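Long-range contact in nitrophorin Cim l NP (Cimex lectularius, PDB 2IMQ), which carries nitric oxide on a heme and delivers it to the victim during feeding, causing vasodilation: residues 108-120 / 130-142. Sequence-based numbering, arbitrary orientation.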
loop_
_atom_site.group_PDB
_atom_site.type_symbol
_atom_site.label_atom_id
_atom_site.label_comp_id
_atom_site.label_asym_id
_atom_site.label_seq_id
_atom_site.Cartn_x
_atom_site.Cartn_y
_atom_site.Cartn_z
ATOM N N THR A 108 10.505 9.086 -10.513
ATOM C CA THR A 108 10.487 10.259 -9.674
ATOM C C THR A 108 10.061 11.443 -10.490
ATOM O O THR A 108 10.400 11.547 -11.671
ATOM C CB THR A 108 11.806 10.459 -8.947
ATOM O OG1 THR A 108 12.885 10.442 -9.879
ATOM C CG2 THR A 108 12.093 9.266 -8.027
ATOM N N VAL A 109 9.314 12.342 -9.863
ATOM C CA VAL A 109 8.623 13.381 -10.592
ATOM C C VAL A 109 9.182 14.777 -10.287
ATOM O O VAL A 109 8.906 15.740 -11.030
ATOM C CB VAL A 109 7.097 13.292 -10.376
ATOM C CG1 VAL A 109 6.546 11.947 -10.882
ATOM C CG2 VAL A 109 6.765 13.411 -8.959
ATOM N N ASP A 110 10.016 14.880 -9.246
ATOM C CA ASP A 110 10.598 16.152 -8.811
ATOM C C ASP A 110 12.139 16.081 -8.751
ATOM O O ASP A 110 12.723 15.013 -8.593
ATOM C CB ASP A 110 10.060 16.544 -7.422
ATOM C CG ASP A 110 10.332 15.473 -6.344
ATOM O OD1 ASP A 110 10.301 14.257 -6.653
ATOM O OD2 ASP A 110 10.598 15.765 -5.161
ATOM N N ASP A 111 12.812 17.232 -8.796
ATOM C CA ASP A 111 14.274 17.213 -8.792
ATOM C C ASP A 111 14.936 16.752 -7.479
ATOM O O ASP A 111 16.091 16.358 -7.460
ATOM C CB ASP A 111 14.835 18.546 -9.297
ATOM C CG ASP A 111 14.671 19.719 -8.320
ATOM O OD1 ASP A 111 14.138 19.584 -7.208
ATOM O OD2 ASP A 111 15.053 20.866 -8.614
ATOM N N GLN A 112 14.182 16.722 -6.379
ATOM C CA GLN A 112 14.707 16.202 -5.139
ATOM C C GLN A 112 14.387 14.718 -4.949
ATOM O O GLN A 112 14.758 14.128 -3.941
ATOM C CB GLN A 112 14.136 16.999 -3.959
ATOM C CG GLN A 112 14.677 18.408 -3.848
ATOM C CD GLN A 112 14.389 19.009 -2.490
ATOM O OE1 GLN A 112 14.795 18.462 -1.444
ATOM N NE2 GLN A 112 13.672 20.113 -2.487
ATOM N N LYS A 113 13.666 14.144 -5.911
ATOM C CA LYS A 113 13.325 12.722 -5.899
ATOM C C LYS A 113 12.511 12.326 -4.659
ATOM O O LYS A 113 12.662 11.210 -4.187
ATOM C CB LYS A 113 14.557 11.789 -5.944
ATOM C CG LYS A 113 15.629 12.003 -7.033
ATOM C CD LYS A 113 16.944 11.225 -6.714
ATOM C CE LYS A 113 17.528 11.569 -5.316
ATOM N NZ LYS A 113 17.295 12.981 -4.889
ATOM N N LYS A 114 11.648 13.229 -4.176
ATOM C CA LYS A 114 10.783 12.949 -3.007
ATOM C C LYS A 114 9.427 12.390 -3.361
ATOM O O LYS A 114 8.781 11.802 -2.503
ATOM C CB LYS A 114 10.577 14.188 -2.170
ATOM C CG LYS A 114 11.856 14.660 -1.466
ATOM C CD LYS A 114 11.564 14.932 0.001
ATOM C CE LYS A 114 10.794 16.211 0.234
ATOM N NZ LYS A 114 10.505 16.429 1.684
ATOM N N SER A 115 8.976 12.581 -4.580
ATOM C CA SER A 115 7.668 12.107 -5.040
ATOM C C SER A 115 7.810 11.224 -6.280
ATOM O O SER A 115 8.790 11.349 -7.045
ATOM C CB SER A 115 6.764 13.295 -5.346
ATOM O OG SER A 115 6.472 14.026 -4.160
ATOM N N GLY A 116 6.882 10.305 -6.453
ATOM C CA GLY A 116 6.865 9.399 -7.569
ATOM C C GLY A 116 6.344 8.072 -7.090
ATOM O O GLY A 116 5.335 8.045 -6.397
ATOM N N GLY A 117 7.024 7.000 -7.459
ATOM C CA GLY A 117 6.639 5.725 -7.018
ATOM C C GLY A 117 7.613 4.651 -7.412
ATOM O O GLY A 117 8.677 4.905 -8.029
ATOM N N ILE A 118 7.244 3.442 -7.041
ATOM C CA ILE A 118 8.036 2.188 -7.254
ATOM C C ILE A 118 7.099 1.151 -7.772
ATOM O O ILE A 118 5.981 0.997 -7.243
ATOM C CB ILE A 118 8.632 1.706 -5.951
ATOM C CG1 ILE A 118 9.476 2.796 -5.254
ATOM C CG2 ILE A 118 9.529 0.421 -6.166
ATOM C CD1 ILE A 118 9.826 2.498 -3.863
ATOM N N VAL A 119 7.539 0.382 -8.781
ATOM C CA VAL A 119 6.779 -0.767 -9.194
ATOM C C VAL A 119 7.691 -1.995 -9.200
ATOM O O VAL A 119 8.704 -1.967 -9.855
ATOM C CB VAL A 119 6.194 -0.644 -10.622
ATOM C CG1 VAL A 119 5.240 -1.737 -10.868
ATOM C CG2 VAL A 119 5.543 0.645 -10.840
ATOM N N THR A 120 7.291 -3.034 -8.513
ATOM C CA THR A 120 8.008 -4.329 -8.529
ATOM C C THR A 120 7.086 -5.346 -9.112
ATOM O O THR A 120 5.943 -5.510 -8.683
ATOM C CB THR A 120 8.421 -4.687 -7.087
ATOM O OG1 THR A 120 9.425 -3.782 -6.642
ATOM C CG2 THR A 120 9.003 -6.096 -6.982
ATOM N N SER A 130 2.215 -7.271 -10.333
ATOM C CA SER A 130 2.865 -5.986 -10.165
ATOM C C SER A 130 2.320 -5.373 -8.892
ATOM O O SER A 130 1.142 -5.373 -8.679
ATOM C CB SER A 130 2.596 -5.023 -11.353
ATOM O OG SER A 130 3.163 -5.510 -12.573
ATOM N N PHE A 131 3.250 -4.859 -8.135
ATOM C CA PHE A 131 2.992 -4.076 -6.913
ATOM C C PHE A 131 3.570 -2.683 -7.024
ATOM O O PHE A 131 4.758 -2.524 -7.291
ATOM C CB PHE A 131 3.602 -4.766 -5.686
ATOM C CG PHE A 131 2.938 -6.065 -5.354
ATOM C CD1 PHE A 131 3.288 -7.234 -6.028
ATOM C CD2 PHE A 131 1.874 -6.107 -4.484
ATOM C CE1 PHE A 131 2.640 -8.410 -5.740
ATOM C CE2 PHE A 131 1.238 -7.281 -4.199
ATOM C CZ PHE A 131 1.603 -8.435 -4.843
ATOM N N THR A 132 2.725 -1.665 -6.834
ATOM C CA THR A 132 3.095 -0.286 -6.891
ATOM C C THR A 132 2.881 0.372 -5.549
ATOM O O THR A 132 1.890 0.139 -4.891
ATOM C CB THR A 132 2.231 0.439 -7.944
ATOM O OG1 THR A 132 2.536 -0.122 -9.206
ATOM C CG2 THR A 132 2.492 1.934 -8.018
ATOM N N THR A 133 3.812 1.244 -5.222
ATOM C CA THR A 133 3.540 2.292 -4.215
ATOM C C THR A 133 3.887 3.674 -4.786
ATOM O O THR A 133 4.657 3.778 -5.749
ATOM C CB THR A 133 4.266 2.005 -2.878
ATOM O OG1 THR A 133 3.702 2.819 -1.824
ATOM C CG2 THR A 133 5.711 2.283 -2.914
ATOM N N SER A 134 3.331 4.731 -4.208
ATOM C CA SER A 134 3.550 6.055 -4.717
ATOM C C SER A 134 3.424 7.058 -3.604
ATOM O O SER A 134 2.865 6.778 -2.533
ATOM C CB SER A 134 2.585 6.337 -5.838
ATOM O OG SER A 134 1.231 6.263 -5.366
ATOM N N ARG A 135 3.909 8.249 -3.889
ATOM C CA ARG A 135 3.967 9.318 -2.873
ATOM C C ARG A 135 3.940 10.644 -3.598
ATOM O O ARG A 135 4.716 10.860 -4.539
ATOM C CB ARG A 135 5.258 9.204 -2.057
ATOM C CG ARG A 135 5.472 10.176 -0.951
ATOM C CD ARG A 135 5.856 11.548 -1.335
ATOM N NE ARG A 135 6.458 12.193 -0.183
ATOM C CZ ARG A 135 6.834 13.449 -0.174
ATOM N NH1 ARG A 135 6.729 14.146 -1.282
ATOM N NH2 ARG A 135 7.349 13.986 0.925
ATOM N N MET A 136 3.033 11.513 -3.212
ATOM C CA MET A 136 2.948 12.850 -3.797
ATOM C C MET A 136 2.710 13.841 -2.664
ATOM O O MET A 136 2.030 13.539 -1.676
ATOM C CB MET A 136 1.819 12.935 -4.772
ATOM C CG MET A 136 1.791 14.173 -5.618
ATOM S SD MET A 136 3.241 14.330 -6.629
ATOM C CE MET A 136 3.009 12.976 -7.786
ATOM N N SER A 137 3.225 15.061 -2.849
ATOM C CA SER A 137 3.003 16.183 -1.921
ATOM C C SER A 137 1.811 17.018 -2.358
ATOM O O SER A 137 1.541 17.093 -3.540
ATOM C CB SER A 137 4.269 17.081 -1.881
ATOM O OG SER A 137 4.486 17.739 -3.091
ATOM N N ASP A 138 1.148 17.686 -1.455
ATOM C CA ASP A 138 0.084 18.580 -1.802
ATOM C C ASP A 138 0.530 19.670 -2.728
ATOM O O ASP A 138 -0.243 20.133 -3.527
ATOM C CB ASP A 138 -0.439 19.234 -0.522
ATOM C CG ASP A 138 -1.484 18.428 0.151
ATOM O OD1 ASP A 138 -1.830 17.354 -0.328
ATOM O OD2 ASP A 138 -2.119 18.852 1.123
ATOM N N GLU A 139 1.770 20.107 -2.620
ATOM C CA GLU A 139 2.206 21.390 -3.243
ATOM C C GLU A 139 2.817 21.183 -4.649
ATOM O O GLU A 139 2.929 22.117 -5.409
ATOM C CB GLU A 139 3.081 22.182 -2.213
ATOM C CG GLU A 139 2.339 22.657 -0.930
ATOM C CD GLU A 139 3.130 23.433 0.178
ATOM O OE1 GLU A 139 2.584 23.778 1.315
ATOM O OE2 GLU A 139 4.322 23.734 -0.055
ATOM N N ASP A 140 3.103 19.935 -5.017
ATOM C CA ASP A 140 3.785 19.592 -6.237
ATOM C C ASP A 140 3.097 19.932 -7.554
ATOM O O ASP A 140 1.882 19.710 -7.650
ATOM C CB ASP A 140 3.965 18.022 -6.229
ATOM C CG ASP A 140 5.187 17.530 -5.433
ATOM O OD1 ASP A 140 5.250 16.295 -5.172
ATOM O OD2 ASP A 140 6.142 18.273 -5.064
ATOM N N VAL A 141 3.840 20.391 -8.556
ATOM C CA VAL A 141 3.462 20.407 -9.913
ATOM C C VAL A 141 3.681 18.995 -10.363
ATOM O O VAL A 141 4.698 18.415 -9.987
ATOM C CB VAL A 141 4.474 21.358 -10.679
ATOM C CG1 VAL A 141 4.304 21.265 -12.147
ATOM C CG2 VAL A 141 4.383 22.833 -10.159
ATOM N N THR A 142 2.810 18.464 -11.219
ATOM C CA THR A 142 2.716 17.079 -11.514
ATOM C C THR A 142 2.273 16.849 -12.977
ATOM O O THR A 142 1.593 17.732 -13.558
ATOM C CB THR A 142 1.681 16.425 -10.554
ATOM O OG1 THR A 142 0.392 17.097 -10.608
ATOM C CG2 THR A 142 2.005 16.601 -9.018
HETATM O O HOH W 1 7.322 17.955 -10.520
HETATM O O HOH W 2 7.987 16.465 -3.931
#
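Three residue pairs, G116 with R135, I118 with T133 and T120 with F131, each exchange two backbone hydrogen bonds and zip strand 116-120 antiparallel to strand 130-135. The bond from F131 N to T120 O is short and nearly straight (2.8 Å). Between them lie non-hydrogen-bonded pairs, where V119 CA approaches F131 O at 3.3 Å in a CA-H...O contact. Glycine suits both G116, whose backbone angles (phi 145°, psi -133°) would jam a side chain against the preceding carbonyl, and G117, where T133 O, 3.1 Å from G117 CA, occupies the place a CB would need.

Polar side chains secure the end beyond the strands. S115 OG donates to D140 OD1 (2.8 Å), meeting it nearly along the C-O bond, and accepts R135 NH1 (2.9 Å) in the guanidinium plane. A small hydroxyl that can give and take thus links carboxylate to arginine. R135 leaves the strand with CG anti to the main-chain N, then bends at chi2 to run alongside K114 and lay one guanidinium face over K114 O. D110 grips the amides of K114 and S115 after its type I turn, and a water donates to both V109 O and V141 O.

The apolar contact is V109 CG2 with M136 CE at 4.0 Å, the side chains crossing at about a right angle. V119 CG2 lies beside the T132 hydroxyl, which bonds to L154 O.

I118, T120, F131, T133 and R135 face the other sheet, touching strands 84-91 and 39-46. The pairing is a beta hairpin within one sheet of the two-layered beta sandwich of the DNase I-like fold, away from the heme site.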